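Exodeoxyribonuclease III (Methanosarcina mazei, PDB 5J8N) probably acts as a magnesium- or manganese-dependent DNA repair nuclease that incises DNA at abasic sites and degrades duplex strands from their 3' ends. Local coordinates at residues A[16-20]-A[21-25]; A[224-227]-A[228-232]. The protein carries 3 engineered substitutions. All coordinates share one frame; numbering follows the deposited sequence.

Interaction 1 comes first along the chain and interaction 2 near its far end, and the two lie on opposite sides of the chain's centre, with centres about 30 Å apart and nearest atoms about 13 Å apart. Interaction 1 belongs to the connection between the neighbouring parallel strands 3-10 and 33-37 of the six-stranded sheet; Asn-12 and Glu-38, just after these two strands, bind the magnesium ion. Interaction 2 ends strand 218-227 of the second, seven-stranded sheet and turns the chain toward strand 234-239 at the border of the first. Both are therefore connections within one DNase I-like fold: one serves a crossover of a single sheet near the metal site, the other joins the two sheets away from it.

Interaction 1. Residues A[16-20]-A[21-25]; sequences AAVKK and GFLDL
Ala-17 meets Phe-22 through both backbone and side chain. Its carbonyl oxygen accepts the Phe-22 N-H, Phe-22 N to Ala-17 O being 3.0 Å with an N-H...O angle of 162°. The Lys-20 amide binds the same Ala-17 oxygen from the opposite face of the carbonyl plane, and Ala-17 CB lies 4.1 Å from Phe-22 CB. Val-18 splits its branches: CG2 approaches Phe-22 CD2 obliquely at 4.1 Å, while CG1, set anti to the backbone N (chi1 158°), lies 4.2 Å from Leu-23 CD2. Val-18 and Leu-23 also touch Glu-49 of helix 48-51, whereas the Phe-22 ring reaches Trp-9, Val-34 and Val-36 on the sheet. At Lys-20 the side chain leads away and the chain passes into Gly-21, whose phi of 118° would jam a beta carbon against Lys-20 O. Gly-21 then stands as N-cap of helix 22-27, where its O accepts Leu-25 N at 2.9 Å. The turn thus combines a six-to-one backbone bond, a positive-phi glycine and apolar contact across it. One doubly gripped carbonyl and three apolar side-chain contacts probably help to set the angle at which helices 14-18 and 22-27 meet.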
ATOM      1  N   ALA A  16     -10.049  -0.297 -15.084  1.00 14.30           N
ATOM      2  CA  ALA A  16     -10.467  -1.684 -15.251  1.00 16.03           C
ATOM      3  C   ALA A  16     -11.106  -2.222 -13.971  1.00 15.57           C
ATOM      4  O   ALA A  16     -12.154  -2.908 -14.020  1.00 16.77           O
ATOM      5  CB  ALA A  16      -9.248  -2.528 -15.664  1.00 16.75           C
ATOM      6  N   ALA A  17     -10.567  -1.863 -12.837  1.00 13.27           N
ATOM      7  CA  ALA A  17     -11.033  -2.404 -11.547  1.00 14.12           C
ATOM      8  C   ALA A  17     -12.423  -1.841 -11.216  1.00 15.11           C
ATOM      9  O   ALA A  17     -13.200  -2.518 -10.512  1.00 14.46           O
ATOM     10  CB  ALA A  17     -10.039  -2.094 -10.434  1.00 13.46           C
ATOM     11  N   VAL A  18     -12.794  -0.681 -11.729  1.00 14.89           N
ATOM     12  CA  VAL A  18     -14.126  -0.095 -11.510  1.00 15.10           C
ATOM     13  C   VAL A  18     -15.212  -0.982 -12.104  1.00 19.95           C
ATOM     14  O   VAL A  18     -16.383  -0.945 -11.687  1.00 24.19           O
ATOM     15  CB  VAL A  18     -14.177   1.338 -12.084  1.00 16.36           C
ATOM     16  CG1 VAL A  18     -15.625   1.822 -12.381  1.00 18.71           C
ATOM     17  CG2 VAL A  18     -13.474   2.277 -11.075  1.00 17.93           C
ATOM     18  N   LYS A  19     -14.860  -1.766 -13.118  1.00 16.80           N
ATOM     19  CA  LYS A  19     -15.811  -2.675 -13.710  1.00 19.20           C
ATOM     20  C   LYS A  19     -15.804  -4.037 -13.037  1.00 18.50           C
ATOM     21  O   LYS A  19     -16.569  -4.903 -13.432  1.00 22.15           O
ATOM     22  CB  LYS A  19     -15.521  -2.863 -15.210  1.00 18.51           C
ATOM     23  CG  LYS A  19     -15.611  -1.563 -16.004  1.00 22.02           C
ATOM     24  CD  LYS A  19     -15.260  -1.758 -17.494  1.00 19.67           C
ATOM     25  CE  LYS A  19     -16.292  -2.546 -18.209  1.00 20.18           C
ATOM     26  NZ  LYS A  19     -15.827  -2.819 -19.587  1.00 20.50           N
ATOM     27  N   LYS A  20     -14.916  -4.255 -12.091  1.00 16.73           N
ATOM     28  CA  LYS A  20     -14.711  -5.576 -11.518  1.00 17.19           C
ATOM     29  C   LYS A  20     -14.803  -5.546 -10.008  1.00 19.75           C
ATOM     30  O   LYS A  20     -14.245  -6.384  -9.333  1.00 25.83           O
ATOM     31  CB  LYS A  20     -13.333  -6.116 -11.922  1.00 18.06           C
ATOM     32  CG  LYS A  20     -13.200  -6.359 -13.343  1.00 19.82           C
ATOM     33  CD  LYS A  20     -14.209  -7.360 -13.771  1.00 27.73           C
ATOM     34  CE  LYS A  20     -13.907  -7.879 -15.136  1.00 30.10           C
ATOM     35  NZ  LYS A  20     -14.843  -9.008 -15.448  1.00 33.35           N
ATOM     36  N   GLY A  21     -15.516  -4.563  -9.510  1.00 18.48           N
ATOM     37  CA  GLY A  21     -15.858  -4.593  -8.097  1.00 25.99           C
ATOM     38  C   GLY A  21     -15.326  -3.455  -7.272  1.00 23.54           C
ATOM     39  O   GLY A  21     -15.709  -3.343  -6.080  1.00 21.57           O
ATOM     40  N   PHE A  22     -14.368  -2.681  -7.790  1.00 18.28           N
ATOM     41  CA  PHE A  22     -13.850  -1.633  -6.948  1.00 15.87           C
ATOM     42  C   PHE A  22     -14.965  -0.684  -6.520  1.00 15.24           C
ATOM     43  O   PHE A  22     -14.986  -0.248  -5.353  1.00 15.24           O
ATOM     44  CB  PHE A  22     -12.706  -0.850  -7.627  1.00 14.77           C
ATOM     45  CG  PHE A  22     -12.288   0.314  -6.790  1.00 13.68           C
ATOM     46  CD1 PHE A  22     -11.593   0.068  -5.614  1.00 14.43           C
ATOM     47  CD2 PHE A  22     -12.762   1.588  -7.069  1.00 15.20           C
ATOM     48  CE1 PHE A  22     -11.301   1.104  -4.746  1.00 14.83           C
ATOM     49  CE2 PHE A  22     -12.421   2.638  -6.203  1.00 16.30           C
ATOM     50  CZ  PHE A  22     -11.737   2.380  -5.073  1.00 16.47           C
ATOM     51  N   LEU A  23     -15.870  -0.329  -7.416  1.00 16.88           N
ATOM     52  CA  LEU A  23     -16.928   0.579  -7.049  1.00 19.46           C
ATOM     53  C   LEU A  23     -17.807  -0.070  -5.995  1.00 18.96           C
ATOM     54  O   LEU A  23     -18.293   0.600  -5.074  1.00 22.04           O
ATOM     55  CB  LEU A  23     -17.750   0.967  -8.270  1.00 26.95           C
ATOM     56  CG  LEU A  23     -18.217   2.382  -8.459  1.00 34.97           C
ATOM     57  CD1 LEU A  23     -17.026   3.321  -8.426  1.00 30.83           C
ATOM     58  CD2 LEU A  23     -18.865   2.354  -9.837  1.00 28.22           C
ATOM     59  N   ASP A  24     -18.048  -1.369  -6.127  1.00 21.42           N
ATOM     60  CA  ASP A  24     -18.860  -2.029  -5.094  1.00 21.29           C
ATOM     61  C   ASP A  24     -18.198  -1.892  -3.722  1.00 19.99           C
ATOM     62  O   ASP A  24     -18.866  -1.610  -2.708  1.00 20.15           O
ATOM     63  CB  ASP A  24     -19.071  -3.526  -5.389  1.00 23.73           C
ATOM     64  CG  ASP A  24     -19.790  -3.792  -6.698  1.00 28.29           C
ATOM     65  OD1 ASP A  24     -20.491  -2.907  -7.239  1.00 30.52           O
ATOM     66  OD2 ASP A  24     -19.612  -4.921  -7.167  1.00 31.58           O
ATOM     67  N   LEU A  25     -16.875  -2.074  -3.696  1.00 17.14           N
ATOM     68  CA  LEU A  25     -16.159  -2.004  -2.434  1.00 16.10           C
ATOM     69  C   LEU A  25     -16.293  -0.610  -1.843  1.00 17.57           C
ATOM     70  O   LEU A  25     -16.551  -0.433  -0.659  1.00 16.91           O
ATOM     71  CB  LEU A  25     -14.700  -2.350  -2.655  1.00 17.25           C
ATOM     72  CG  LEU A  25     -13.723  -2.348  -1.499  1.00 17.76           C
ATOM     73  CD1 LEU A  25     -12.527  -3.274  -1.812  1.00 24.53           C
ATOM     74  CD2 LEU A  25     -13.268  -0.948  -1.301  1.00 22.15           C
TER

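Interaction 2. Residues A[224-227]-A[228-232]; sequences VFVS and ENLRE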
ATOM      1  N   VAL A 224       0.266  -3.054   5.855  1.00 10.61           N
ATOM      2  CA  VAL A 224       0.039  -1.782   6.548  1.00 11.89           C
ATOM      3  C   VAL A 224       0.992  -1.776   7.712  1.00 11.44           C
ATOM      4  O   VAL A 224       0.974  -2.659   8.585  1.00 13.21           O
ATOM      5  CB  VAL A 224      -1.419  -1.544   7.015  1.00 10.79           C
ATOM      6  CG1 VAL A 224      -1.554  -0.128   7.551  1.00 15.21           C
ATOM      7  CG2 VAL A 224      -2.425  -1.789   5.871  1.00 12.33           C
ATOM      8  N   PHE A 225       1.872  -0.784   7.764  1.00 12.74           N
ATOM      9  CA  PHE A 225       2.810  -0.582   8.857  1.00 11.95           C
ATOM     10  C   PHE A 225       2.328   0.509   9.767  1.00 11.98           C
ATOM     11  O   PHE A 225       1.646   1.448   9.313  1.00 13.56           O
ATOM     12  CB  PHE A 225       4.189  -0.199   8.334  1.00 12.35           C
ATOM     13  CG  PHE A 225       4.725  -1.141   7.295  1.00 11.89           C
ATOM     14  CD1 PHE A 225       5.311  -2.355   7.679  1.00 13.02           C
ATOM     15  CD2 PHE A 225       4.626  -0.823   5.979  1.00 12.41           C
ATOM     16  CE1 PHE A 225       5.824  -3.235   6.695  1.00 13.77           C
ATOM     17  CE2 PHE A 225       5.135  -1.686   4.983  1.00 12.51           C
ATOM     18  CZ  PHE A 225       5.712  -2.912   5.364  1.00 13.00           C
ATOM     19  N   VAL A 226       2.640   0.386  11.034  1.00 11.79           N
ATOM     20  CA  VAL A 226       2.371   1.510  11.980  1.00 12.26           C
ATOM     21  C   VAL A 226       3.620   1.805  12.754  1.00 14.68           C
ATOM     22  O   VAL A 226       4.421   0.920  13.072  1.00 14.88           O
ATOM     23  CB  VAL A 226       1.193   1.229  12.932  1.00 13.60           C
ATOM     24  CG1 VAL A 226      -0.119   1.025  12.111  1.00 14.31           C
ATOM     25  CG2 VAL A 226       1.470   0.029  13.877  1.00 15.72           C
ATOM     26  N   SER A 227       3.823   3.074  13.076  1.00 13.61           N
ATOM     27  CA  SER A 227       4.850   3.408  14.058  1.00 14.06           C
ATOM     28  C   SER A 227       4.489   2.780  15.403  1.00 15.35           C
ATOM     29  O   SER A 227       3.313   2.563  15.723  1.00 15.41           O
ATOM     30  CB  SER A 227       4.995   4.920  14.186  1.00 15.87           C
ATOM     31  OG  SER A 227       3.706   5.526  14.338  1.00 14.89           O
ATOM     32  N   GLU A 228       5.512   2.475  16.184  1.00 15.72           N
ATOM     33  CA  GLU A 228       5.331   1.786  17.459  1.00 16.43           C
ATOM     34  C   GLU A 228       4.360   2.487  18.386  1.00 16.59           C
ATOM     35  O   GLU A 228       3.671   1.820  19.165  1.00 19.79           O
ATOM     36  CB  GLU A 228       6.722   1.651  18.153  1.00 20.26           C
ATOM     37  CG  GLU A 228       6.689   1.253  19.624  1.00 29.40           C
ATOM     38  CD  GLU A 228       6.217  -0.150  19.816  1.00 34.21           C
ATOM     39  OE1 GLU A 228       5.633  -0.437  20.898  1.00 32.60           O
ATOM     40  OE2 GLU A 228       6.449  -0.970  18.893  1.00 30.96           O
ATOM     41  N   ASN A 229       4.326   3.827  18.312  1.00 16.09           N
ATOM     42  CA  ASN A 229       3.410   4.555  19.192  1.00 18.23           C
ATOM     43  C   ASN A 229       1.922   4.257  18.884  1.00 17.90           C
ATOM     44  O   ASN A 229       1.077   4.576  19.732  1.00 20.15           O
ATOM     45  CB  ASN A 229       3.651   6.069  19.158  1.00 16.82           C
ATOM     46  CG  ASN A 229       3.522   6.665  17.766  1.00 17.77           C
ATOM     47  OD1 ASN A 229       3.079   6.024  16.819  1.00 16.57           O
ATOM     48  ND2 ASN A 229       3.912   7.945  17.642  1.00 22.27           N
ATOM     49  N   LEU A 230       1.610   3.558  17.788  1.00 15.62           N
ATOM     50  CA  LEU A 230       0.237   3.128  17.498  1.00 15.72           C
ATOM     51  C   LEU A 230      -0.081   1.676  17.904  1.00 16.70           C
ATOM     52  O   LEU A 230      -1.212   1.210  17.703  1.00 16.46           O
ATOM     53  CB  LEU A 230      -0.031   3.299  16.010  1.00 13.93           C
ATOM     54  CG  LEU A 230      -0.315   4.738  15.564  1.00 15.41           C
ATOM     55  CD1 LEU A 230      -0.379   4.808  14.056  1.00 16.45           C
ATOM     56  CD2 LEU A 230      -1.676   5.191  16.121  1.00 19.23           C
ATOM     57  N   ARG A 231       0.855   0.998  18.558  1.00 16.79           N
ATOM     58  CA  ARG A 231       0.666  -0.440  18.875  1.00 17.81           C
ATOM     59  C   ARG A 231      -0.658  -0.710  19.570  1.00 18.98           C
ATOM     60  O   ARG A 231      -1.377  -1.612  19.106  1.00 18.96           O
ATOM     61  CB  ARG A 231       1.812  -0.954  19.752  1.00 20.00           C
ATOM     62  CG  ARG A 231       1.652  -2.422  20.182  1.00 21.93           C
ATOM     63  CD  ARG A 231       2.741  -2.801  21.200  1.00 26.33           C
ATOM     64  NE  ARG A 231       4.094  -2.787  20.635  1.00 28.34           N
ATOM     65  CZ  ARG A 231       4.585  -3.789  19.916  1.00 31.30           C
ATOM     66  NH1 ARG A 231       3.812  -4.838  19.670  1.00 35.05           N
ATOM     67  NH2 ARG A 231       5.821  -3.732  19.434  1.00 33.40           N
ATOM     68  N   GLU A 232      -1.026   0.080  20.578  1.00 18.72           N
ATOM     69  CA  GLU A 232      -2.205  -0.258  21.369  1.00 20.54           C
ATOM     70  C   GLU A 232      -3.481   0.172  20.647  1.00 21.15           C
ATOM     71  O   GLU A 232      -4.594  -0.204  21.054  1.00 24.55           O
ATOM     72  CB  GLU A 232      -2.135   0.399  22.724  1.00 24.29           C
ATOM     73  CG  GLU A 232      -0.852   0.102  23.469  1.00 34.91           C
ATOM     74  CD  GLU A 232      -0.516  -1.372  23.544  1.00 56.57           C
ATOM     75  OE1 GLU A 232      -1.444  -2.202  23.675  1.00 65.67           O
ATOM     76  OE2 GLU A 232       0.692  -1.703  23.487  1.00 65.15           O
TER
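Ser-227 and Leu-230 close a type I beta turn at the end of strand 218-227, the first turn of a 3-10 segment that leads toward strand 234-239. Leu-230 N donates to Ser-227 O at 2.9 Å, and a second turn follows as Arg-231 N binds Glu-228 O. Ser-227 also works through its hydroxyl. With chi1 at 48°, OG stands between the backbone N and carbonyl carbon and gives its proton to Asn-229 OD1, the OG to OD1 distance being 2.6 Å; the donor is tilted from the amide's carbonyl plane. The same OG is hydrogen-bonded to the Leu-146 backbone N, and Asn-229 ND2 to Lys-144 O, so these two polar side chains tie the turn to the start of strand 146-149.

Leu-230 folds back over the strand end. Its CB sits 3.9 Å from Val-226 CB, the two side chains crossing at about a right angle, and CD1 lies 4.1 Å from that same Val-226 CB. Val-147 and Phe-257 also touch Leu-230, while Val-226 packs on Leu-190 and Leu-253, placing this small apolar cluster between the two sheets.

Glu-228 turns its side chain away from the strand, bending at chi2 (68°) to meet Arg-231 one turn further on; both side chains also touch Leu-190. With an alanine in place of Glu-228, the Arg-231 guanidinium would probably lose this anionic mate and be freer to turn. Arg-231 grips the carboxylate side-on with two nitrogens: NE lies 2.8 Å from Glu-228 OE1, nearly straight at 172° and at the guanidinium edge, whereas NH2 reaches the syn lone pair of Glu-228 OE2 at 2.9 Å along a more bent path.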